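Local coordinates for protein telomerase reverse transcriptase (Candida tropicalis MYA-3404, PDB 6ZD1) that is a telomerase catalytic subunit that probably extends chromosome ends by copying a template within the enzyme's RNA component into telomeric DNA repeats, at residues T329-K337 with M551-T562; E373-L381 with A661-G669. All coordinates share one frame; numbering follows the deposited sequence.

Contact 1. Residues T329-K337 with M551-T562; sequences TLPVLYMIK and MTFVGLDINCLT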
loop_
_atom_site.group_PDB
_atom_site.type_symbol
_atom_site.label_atom_id
_atom_site.label_comp_id
_atom_site.label_asym_id
_atom_site.label_seq_id
_atom_site.Cartn_x
_atom_site.Cartn_y
_atom_site.Cartn_z
ATOM N N THR A 329 22.230 -19.220 -31.349
ATOM C CA THR A 329 21.707 -17.965 -31.860
ATOM C C THR A 329 20.333 -17.751 -31.252
ATOM O O THR A 329 19.802 -18.609 -30.543
ATOM C CB THR A 329 21.607 -17.946 -33.393
ATOM O OG1 THR A 329 20.885 -19.097 -33.844
ATOM C CG2 THR A 329 22.983 -17.926 -34.028
ATOM N N LEU A 330 19.752 -16.591 -31.535
ATOM C CA LEU A 330 18.415 -16.288 -31.059
ATOM C C LEU A 330 17.427 -16.504 -32.189
ATOM O O LEU A 330 17.558 -15.861 -33.243
ATOM C CB LEU A 330 18.333 -14.855 -30.547
ATOM C CG LEU A 330 17.225 -14.617 -29.522
ATOM C CD1 LEU A 330 17.416 -15.548 -28.333
ATOM C CD2 LEU A 330 17.205 -13.167 -29.078
ATOM N N PRO A 331 16.458 -17.400 -32.043
ATOM C CA PRO A 331 15.494 -17.636 -33.119
ATOM C C PRO A 331 14.472 -16.510 -33.186
ATOM O O PRO A 331 14.375 -15.657 -32.301
ATOM C CB PRO A 331 14.819 -18.959 -32.726
ATOM C CG PRO A 331 15.546 -19.450 -31.490
ATOM C CD PRO A 331 16.194 -18.254 -30.875
ATOM N N VAL A 332 13.697 -16.525 -34.267
ATOM C CA VAL A 332 12.541 -15.642 -34.357
ATOM C C VAL A 332 11.537 -16.080 -33.301
ATOM O O VAL A 332 11.129 -17.246 -33.258
ATOM C CB VAL A 332 11.928 -15.670 -35.763
ATOM C CG1 VAL A 332 10.700 -14.773 -35.824
ATOM C CG2 VAL A 332 12.963 -15.245 -36.797
ATOM N N LEU A 333 11.162 -15.154 -32.423
ATOM C CA LEU A 333 10.319 -15.448 -31.275
ATOM C C LEU A 333 8.968 -14.769 -31.425
ATOM O O LEU A 333 8.875 -13.659 -31.954
ATOM C CB LEU A 333 10.983 -14.997 -29.973
ATOM C CG LEU A 333 12.277 -15.736 -29.638
ATOM C CD1 LEU A 333 12.927 -15.130 -28.416
ATOM C CD2 LEU A 333 12.000 -17.217 -29.426
ATOM N N TYR A 334 7.925 -15.448 -30.965
ATOM C CA TYR A 334 6.563 -14.940 -30.997
ATOM C C TYR A 334 6.091 -14.742 -29.566
ATOM O O TYR A 334 6.363 -15.575 -28.696
ATOM C CB TYR A 334 5.632 -15.910 -31.735
ATOM C CG TYR A 334 6.175 -16.368 -33.068
ATOM C CD1 TYR A 334 7.154 -17.353 -33.142
ATOM C CD2 TYR A 334 5.713 -15.818 -34.252
ATOM C CE1 TYR A 334 7.664 -17.766 -34.353
ATOM C CE2 TYR A 334 6.216 -16.227 -35.471
ATOM C CZ TYR A 334 7.191 -17.203 -35.514
ATOM O OH TYR A 334 7.698 -17.621 -36.722
HETATM N N MSE A 335 5.420 -13.627 -29.312
HETATM C CA MSE A 335 4.933 -13.383 -27.963
HETATM C C MSE A 335 3.562 -12.734 -27.914
HETATM O O MSE A 335 3.185 -11.950 -28.788
HETATM C CB MSE A 335 5.935 -12.540 -27.180
HETATM C CG MSE A 335 6.308 -11.233 -27.831
HETATM SE SE MSE A 335 7.633 -10.309 -26.748
HETATM C CE MSE A 335 9.042 -11.652 -26.799
ATOM N N ILE A 336 2.825 -13.085 -26.865
ATOM C CA ILE A 336 1.440 -12.676 -26.676
ATOM C C ILE A 336 1.254 -12.312 -25.207
ATOM O O ILE A 336 1.728 -13.030 -24.320
ATOM C CB ILE A 336 0.471 -13.799 -27.104
ATOM C CG1 ILE A 336 -0.975 -13.446 -26.762
ATOM C CG2 ILE A 336 0.884 -15.136 -26.499
ATOM C CD1 ILE A 336 -1.650 -12.636 -27.830
ATOM N N LYS A 337 0.613 -11.175 -24.946
ATOM C CA LYS A 337 0.222 -10.796 -23.595
ATOM C C LYS A 337 -1.290 -10.639 -23.534
ATOM O O LYS A 337 -1.917 -10.177 -24.496
ATOM C CB LYS A 337 0.914 -9.503 -23.132
ATOM C CG LYS A 337 0.290 -8.223 -23.655
ATOM C CD LYS A 337 0.873 -7.005 -22.967
ATOM C CE LYS A 337 0.182 -5.736 -23.431
ATOM N NZ LYS A 337 0.750 -4.532 -22.771
HETATM N N MSE A 551 7.235 -4.626 -26.789
HETATM C CA MSE A 551 5.990 -4.843 -26.062
HETATM C C MSE A 551 6.159 -4.435 -24.603
HETATM O O MSE A 551 7.206 -4.674 -24.002
HETATM C CB MSE A 551 5.550 -6.306 -26.147
HETATM C CG MSE A 551 4.329 -6.627 -25.296
HETATM SE SE MSE A 551 3.796 -8.502 -25.316
HETATM C CE MSE A 551 3.270 -8.647 -27.188
ATOM N N THR A 552 5.131 -3.808 -24.036
ATOM C CA THR A 552 5.136 -3.414 -22.634
ATOM C C THR A 552 4.353 -4.443 -21.828
ATOM O O THR A 552 3.124 -4.526 -21.931
ATOM C CB THR A 552 4.552 -2.015 -22.449
ATOM O OG1 THR A 552 5.375 -1.062 -23.131
ATOM C CG2 THR A 552 4.503 -1.656 -20.971
ATOM N N PHE A 553 5.068 -5.234 -21.042
ATOM C CA PHE A 553 4.459 -6.067 -20.023
ATOM C C PHE A 553 4.479 -5.270 -18.720
ATOM O O PHE A 553 4.809 -4.081 -18.715
ATOM C CB PHE A 553 5.181 -7.409 -19.936
ATOM C CG PHE A 553 4.386 -8.480 -19.252
ATOM C CD1 PHE A 553 3.045 -8.653 -19.539
ATOM C CD2 PHE A 553 4.983 -9.318 -18.328
ATOM C CE1 PHE A 553 2.309 -9.639 -18.910
ATOM C CE2 PHE A 553 4.255 -10.306 -17.698
ATOM C CZ PHE A 553 2.914 -10.467 -17.992
ATOM N N VAL A 554 4.111 -5.898 -17.602
ATOM C CA VAL A 554 3.974 -5.153 -16.354
ATOM C C VAL A 554 5.303 -4.500 -16.000
ATOM O O VAL A 554 6.278 -5.180 -15.658
ATOM C CB VAL A 554 3.499 -6.084 -15.237
ATOM C CG1 VAL A 554 2.002 -6.279 -15.325
ATOM C CG2 VAL A 554 4.202 -7.434 -15.346
ATOM N N GLY A 555 5.332 -3.168 -16.030
ATOM C CA GLY A 555 6.517 -2.414 -15.665
ATOM C C GLY A 555 7.739 -2.611 -16.547
ATOM O O GLY A 555 8.775 -1.979 -16.316
ATOM N N LEU A 556 7.638 -3.468 -17.563
ATOM C CA LEU A 556 8.788 -3.873 -18.361
ATOM C C LEU A 556 8.588 -3.524 -19.828
ATOM O O LEU A 556 7.492 -3.682 -20.374
ATOM C CB LEU A 556 9.039 -5.376 -18.248
ATOM C CG LEU A 556 9.176 -5.960 -16.847
ATOM C CD1 LEU A 556 9.357 -7.467 -16.927
ATOM C CD2 LEU A 556 10.336 -5.310 -16.118
ATOM N N ASP A 557 9.664 -3.070 -20.461
ATOM C CA ASP A 557 9.741 -2.946 -21.910
ATOM C C ASP A 557 10.519 -4.143 -22.435
ATOM O O ASP A 557 11.692 -4.321 -22.089
ATOM C CB ASP A 557 10.423 -1.643 -22.324
ATOM C CG ASP A 557 9.438 -0.523 -22.562
ATOM O OD1 ASP A 557 8.222 -0.756 -22.397
ATOM O OD2 ASP A 557 9.882 0.590 -22.921
ATOM N N ILE A 558 9.868 -4.968 -23.250
ATOM C CA ILE A 558 10.452 -6.216 -23.730
ATOM C C ILE A 558 10.594 -6.138 -25.244
ATOM O O ILE A 558 9.599 -5.955 -25.959
ATOM C CB ILE A 558 9.610 -7.432 -23.323
ATOM C CG1 ILE A 558 9.452 -7.480 -21.803
ATOM C CG2 ILE A 558 10.255 -8.708 -23.836
ATOM C CD1 ILE A 558 8.512 -8.563 -21.320
ATOM N N ASN A 559 11.826 -6.279 -25.729
ATOM C CA ASN A 559 12.099 -6.303 -27.161
ATOM C C ASN A 559 11.909 -7.724 -27.681
ATOM O O ASN A 559 12.581 -8.654 -27.225
ATOM C CB ASN A 559 13.511 -5.796 -27.456
ATOM C CG ASN A 559 13.748 -5.545 -28.941
ATOM O OD1 ASN A 559 13.479 -6.402 -29.782
ATOM N ND2 ASN A 559 14.247 -4.361 -29.267
ATOM N N CYS A 560 10.994 -7.886 -28.638
ATOM C CA CYS A 560 10.670 -9.202 -29.178
ATOM C C CYS A 560 11.821 -9.812 -29.964
ATOM O O CYS A 560 11.882 -11.037 -30.104
ATOM C CB CYS A 560 9.436 -9.095 -30.076
ATOM S SG CYS A 560 8.825 -10.659 -30.732
ATOM N N LEU A 561 12.730 -8.988 -30.475
ATOM C CA LEU A 561 13.795 -9.441 -31.358
ATOM C C LEU A 561 15.031 -9.905 -30.600
ATOM O O LEU A 561 15.668 -10.885 -30.998
ATOM C CB LEU A 561 14.175 -8.322 -32.325
ATOM C CG LEU A 561 14.816 -8.778 -33.630
ATOM C CD1 LEU A 561 13.871 -9.703 -34.376
ATOM C CD2 LEU A 561 15.166 -7.569 -34.476
ATOM N N THR A 562 15.403 -9.199 -29.533
ATOM C CA THR A 562 16.593 -9.525 -28.764
ATOM C C THR A 562 16.298 -9.962 -27.335
ATOM O O THR A 562 17.235 -10.324 -26.613
ATOM C CB THR A 562 17.545 -8.323 -28.734
ATOM O OG1 THR A 562 16.901 -7.221 -28.086
ATOM C CG2 THR A 562 17.927 -7.914 -30.148
#

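Contact 2. Residues E373-L381 with A661-G669; sequences EYGTLDEFL and ARVNGSMEG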
loop_
_atom_site.group_PDB
_atom_site.type_symbol
_atom_site.label_atom_id
_atom_site.label_comp_id
_atom_site.label_asym_id
_atom_site.label_seq_id
_atom_site.Cartn_x
_atom_site.Cartn_y
_atom_site.Cartn_z
ATOM N N GLU A 373 3.525 -17.648 15.211
ATOM C CA GLU A 373 2.673 -16.614 15.772
ATOM C C GLU A 373 3.277 -15.248 15.473
ATOM O O GLU A 373 4.498 -15.095 15.374
ATOM C CB GLU A 373 2.509 -16.798 17.285
ATOM C CG GLU A 373 1.622 -15.754 17.959
ATOM C CD GLU A 373 1.717 -15.782 19.474
ATOM O OE1 GLU A 373 0.849 -16.411 20.117
ATOM O OE2 GLU A 373 2.663 -15.176 20.020
ATOM N N TYR A 374 2.405 -14.257 15.309
ATOM C CA TYR A 374 2.828 -12.888 15.073
ATOM C C TYR A 374 1.949 -11.955 15.887
ATOM O O TYR A 374 0.818 -12.288 16.248
ATOM C CB TYR A 374 2.750 -12.513 13.588
ATOM C CG TYR A 374 3.676 -13.306 12.699
ATOM C CD1 TYR A 374 5.020 -12.975 12.594
ATOM C CD2 TYR A 374 3.208 -14.384 11.961
ATOM C CE1 TYR A 374 5.872 -13.695 11.781
ATOM C CE2 TYR A 374 4.056 -15.113 11.146
ATOM C CZ TYR A 374 5.389 -14.760 11.060
ATOM O OH TYR A 374 6.246 -15.472 10.252
ATOM N N GLY A 375 2.477 -10.779 16.162
ATOM C CA GLY A 375 1.710 -9.774 16.861
ATOM C C GLY A 375 0.872 -8.940 15.915
ATOM O O GLY A 375 0.959 -9.058 14.694
ATOM N N THR A 376 0.062 -8.074 16.508
ATOM C CA THR A 376 -0.754 -7.113 15.791
ATOM C C THR A 376 -0.104 -5.745 15.954
ATOM O O THR A 376 0.678 -5.524 16.884
ATOM C CB THR A 376 -2.190 -7.112 16.337
ATOM O OG1 THR A 376 -2.709 -8.449 16.344
ATOM C CG2 THR A 376 -3.098 -6.209 15.506
ATOM N N LEU A 377 -0.367 -4.842 15.004
ATOM C CA LEU A 377 0.118 -3.469 15.148
ATOM C C LEU A 377 -0.345 -2.892 16.469
ATOM O O LEU A 377 0.463 -2.388 17.261
ATOM C CB LEU A 377 -0.352 -2.580 13.997
ATOM C CG LEU A 377 0.055 -1.115 14.225
ATOM C CD1 LEU A 377 1.569 -0.998 14.279
ATOM C CD2 LEU A 377 -0.521 -0.195 13.185
ATOM N N ASP A 378 -1.660 -2.981 16.704
ATOM C CA ASP A 378 -2.325 -2.424 17.914
ATOM C C ASP A 378 -1.931 -3.194 19.183
ATOM O O ASP A 378 -2.741 -3.205 20.131
ATOM C CB ASP A 378 -3.846 -2.377 17.737
ATOM C CG ASP A 378 -4.280 -2.233 16.289
ATOM O OD1 ASP A 378 -3.466 -1.743 15.481
ATOM O OD2 ASP A 378 -5.427 -2.611 15.982
ATOM N N GLU A 379 -0.745 -3.808 19.202
ATOM C CA GLU A 379 -0.276 -4.537 20.412
ATOM C C GLU A 379 0.537 -3.556 21.264
ATOM O O GLU A 379 0.083 -3.203 22.371
ATOM C CB GLU A 379 0.563 -5.752 20.013
ATOM C CG GLU A 379 0.490 -6.892 21.013
ATOM C CD GLU A 379 -0.241 -8.126 20.513
ATOM O OE1 GLU A 379 -0.068 -9.201 21.122
ATOM O OE2 GLU A 379 -0.981 -8.009 19.517
ATOM N N PHE A 380 1.695 -3.147 20.742
ATOM C CA PHE A 380 2.593 -2.177 21.365
ATOM C C PHE A 380 1.853 -0.895 21.685
ATOM O O PHE A 380 1.769 -0.475 22.843
ATOM C CB PHE A 380 3.799 -1.930 20.449
ATOM C CG PHE A 380 4.488 -3.201 20.067
ATOM C CD1 PHE A 380 3.978 -3.991 19.045
ATOM C CD2 PHE A 380 5.596 -3.646 20.763
ATOM C CE1 PHE A 380 4.576 -5.183 18.710
ATOM C CE2 PHE A 380 6.208 -4.843 20.428
ATOM C CZ PHE A 380 5.693 -5.613 19.396
ATOM N N LEU A 381 1.300 -0.260 20.663
ATOM C CA LEU A 381 0.256 0.717 20.908
ATOM C C LEU A 381 -0.941 0.011 21.539
ATOM O O LEU A 381 -1.382 -1.038 21.062
ATOM C CB LEU A 381 -0.124 1.444 19.615
ATOM C CG LEU A 381 -0.697 0.668 18.429
ATOM C CD1 LEU A 381 -2.196 0.892 18.362
ATOM C CD2 LEU A 381 -0.017 1.106 17.144
ATOM N N ALA A 661 3.122 -2.307 8.899
ATOM C CA ALA A 661 2.294 -2.843 9.973
ATOM C C ALA A 661 0.940 -2.145 10.024
ATOM O O ALA A 661 -0.081 -2.778 10.317
ATOM C CB ALA A 661 3.021 -2.715 11.309
ATOM N N ARG A 662 0.915 -0.840 9.743
ATOM C CA ARG A 662 -0.347 -0.106 9.709
ATOM C C ARG A 662 -1.285 -0.679 8.653
ATOM O O ARG A 662 -2.462 -0.943 8.927
ATOM C CB ARG A 662 -0.077 1.376 9.439
ATOM C CG ARG A 662 -0.584 2.344 10.502
ATOM C CD ARG A 662 -0.016 3.736 10.255
ATOM N NE ARG A 662 -0.287 4.194 8.893
ATOM C CZ ARG A 662 0.478 5.050 8.219
ATOM N NH1 ARG A 662 1.581 5.543 8.770
ATOM N NH2 ARG A 662 0.144 5.406 6.985
ATOM N N VAL A 663 -0.775 -0.882 7.437
ATOM C CA VAL A 663 -1.626 -1.320 6.335
ATOM C C VAL A 663 -2.177 -2.717 6.599
ATOM O O VAL A 663 -3.393 -2.938 6.563
ATOM C CB VAL A 663 -0.855 -1.251 5.006
ATOM C CG1 VAL A 663 -1.622 -1.968 3.908
ATOM C CG2 VAL A 663 -0.617 0.199 4.623
ATOM N N ASN A 664 -1.299 -3.676 6.877
ATOM C CA ASN A 664 -1.731 -5.059 7.032
ATOM C C ASN A 664 -2.216 -5.393 8.435
ATOM O O ASN A 664 -2.829 -6.449 8.622
ATOM C CB ASN A 664 -0.592 -5.999 6.647
ATOM C CG ASN A 664 0.014 -5.636 5.318
ATOM O OD1 ASN A 664 -0.621 -5.780 4.277
ATOM N ND2 ASN A 664 1.243 -5.142 5.345
ATOM N N GLY A 665 -1.976 -4.528 9.415
ATOM C CA GLY A 665 -2.427 -4.771 10.766
ATOM C C GLY A 665 -1.717 -5.883 11.503
ATOM O O GLY A 665 -1.891 -5.997 12.719
ATOM N N SER A 666 -0.918 -6.703 10.825
ATOM C CA SER A 666 -0.250 -7.841 11.440
ATOM C C SER A 666 1.254 -7.735 11.240
ATOM O O SER A 666 1.720 -7.256 10.201
ATOM C CB SER A 666 -0.758 -9.165 10.862
ATOM O OG SER A 666 -0.041 -10.266 11.401
HETATM N N MSE A 667 2.005 -8.188 12.241
HETATM C CA MSE A 667 3.467 -8.128 12.226
HETATM C C MSE A 667 4.100 -9.207 11.360
HETATM O O MSE A 667 5.324 -9.339 11.321
HETATM C CB MSE A 667 4.018 -8.241 13.648
HETATM C CG MSE A 667 3.710 -7.043 14.512
HETATM SE SE MSE A 667 4.206 -5.402 13.599
HETATM C CE MSE A 667 3.730 -4.130 14.998
ATOM N N GLU A 668 3.270 -9.981 10.670
ATOM C CA GLU A 668 3.778 -11.058 9.830
ATOM C C GLU A 668 4.516 -10.462 8.639
ATOM O O GLU A 668 3.907 -9.817 7.779
ATOM C CB GLU A 668 2.632 -11.953 9.371
ATOM C CG GLU A 668 3.087 -13.128 8.522
ATOM C CD GLU A 668 1.932 -13.931 7.960
ATOM O OE1 GLU A 668 2.114 -14.547 6.888
ATOM O OE2 GLU A 668 0.848 -13.945 8.586
ATOM N N GLY A 669 5.828 -10.684 8.585
ATOM C CA GLY A 669 6.644 -10.251 7.472
ATOM C C GLY A 669 7.518 -9.042 7.723
ATOM O O GLY A 669 8.282 -8.663 6.825
#

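Contact 1. Residues T329-K337 with M551-T562
CB of K337 approaches the F553 ring obliquely, 4.3 Å from CD1, while one face of the ring carries V554 CG2, displaced toward the rim. Beyond CG the lysine runs extended past the selenomethionine M551, whose SE lies 3.8 Å from K337 CB, the two side chains sliding by in opposite directions. K337 NZ hydrogen-bonds T552 O nearly along the C=O axis, at a doubtfully short 2.5 Å. Strand 334-337 begins the motif A strand of the reverse transcriptase palm, and 551-559 forms a hairpin whose type II turn, F553 to L556, fits by sequence motif E, the primer grip. The hairpin belongs to a separate sheet: strands 334-337 and 551-553 stay 8.8 Å apart at closest, inclined by 46°, so side chains fill the gap. M335, also selenomethionine, with CG between its backbone N and carbonyl carbon (chi1 55°), stands toward the hairpin, CG 4.0 Å from M551 CE and SE 4.2 Å from I558 CG2. Its SE and CE pack against CA and CB of C560, whose SG sits 3.2 Å from L333 O. At the outer end L330 CD2 rests 3.4 Å from L561 O, where N559 OD1 accepts L561 N in an Asx turn.

Contact 2. Residues E373-L381 with A661-G669
Two backbone hydrogen bonds flank the single beta bridge between T376 and S666. M667 N donates to G375 O at 2.8 Å, and L377 N to G665 O at 3.0 Å. G665 O also receives a CA-H...O contact from T376 CA. With positive phi, G665 ends helix 642-664 and turns the chain into this pairing. Within 373-381, T376 N is bound by E379 OE2, which steadies the type I turn from T376 to E379.

The aromatic part is a CH-pi contact: E668 CA lies over one face of the Y374 ring, 3.7 Å from its centroid. E668 CB and CG continue across that face, CG 3.4 Å from Y374 CE2, and the carboxylate ends only 19° from parallel with the ring. E668 OE2 is hydrogen-bonded to S282 OG and Y374 OH to R372 NE, so each polar end has its own partner outside the two segments.

Apolar packing gathers on L377 and M667. The L377 branches divide the work: CD1 meets A661 CB at 3.7 Å, while CD2 lies 3.5 Å from R662 CA, beside the arginine's aliphatic stem. M667 bends at chi2 (-50°), bringing CE between L377 CD1 and F380 CE1, the latter 4.0 Å away.

The loop follows strand 368-372, in the insertion between motifs A and B′ characteristic of telomerase. It thereby joins the helical C-terminal region where helix 642-664 gives way to helix 670-684, and helix 263-298 borders both segments through Y374, T376 and E668, with salt bridges from K270 to D378 and from K278 to E379.

Contacts 1 and 2 lie on opposite sides of the chain's centre, about 41 Å between their centres and about 20 Å between nearest atoms, without touching. Their segments alternate along the sequence, 329-337, 373-381, 551-562, 661-669, so the chain visits each contact twice in turn. No sheet is common to them: contact 1 packs two sheets against each other beside helix 309-326, whereas contact 2 ties a loop to a helix end beside helix 263-298. One contact thus lies within the palm of the reverse transcriptase domain; the other links an insertion in that domain to the C-terminal helical part.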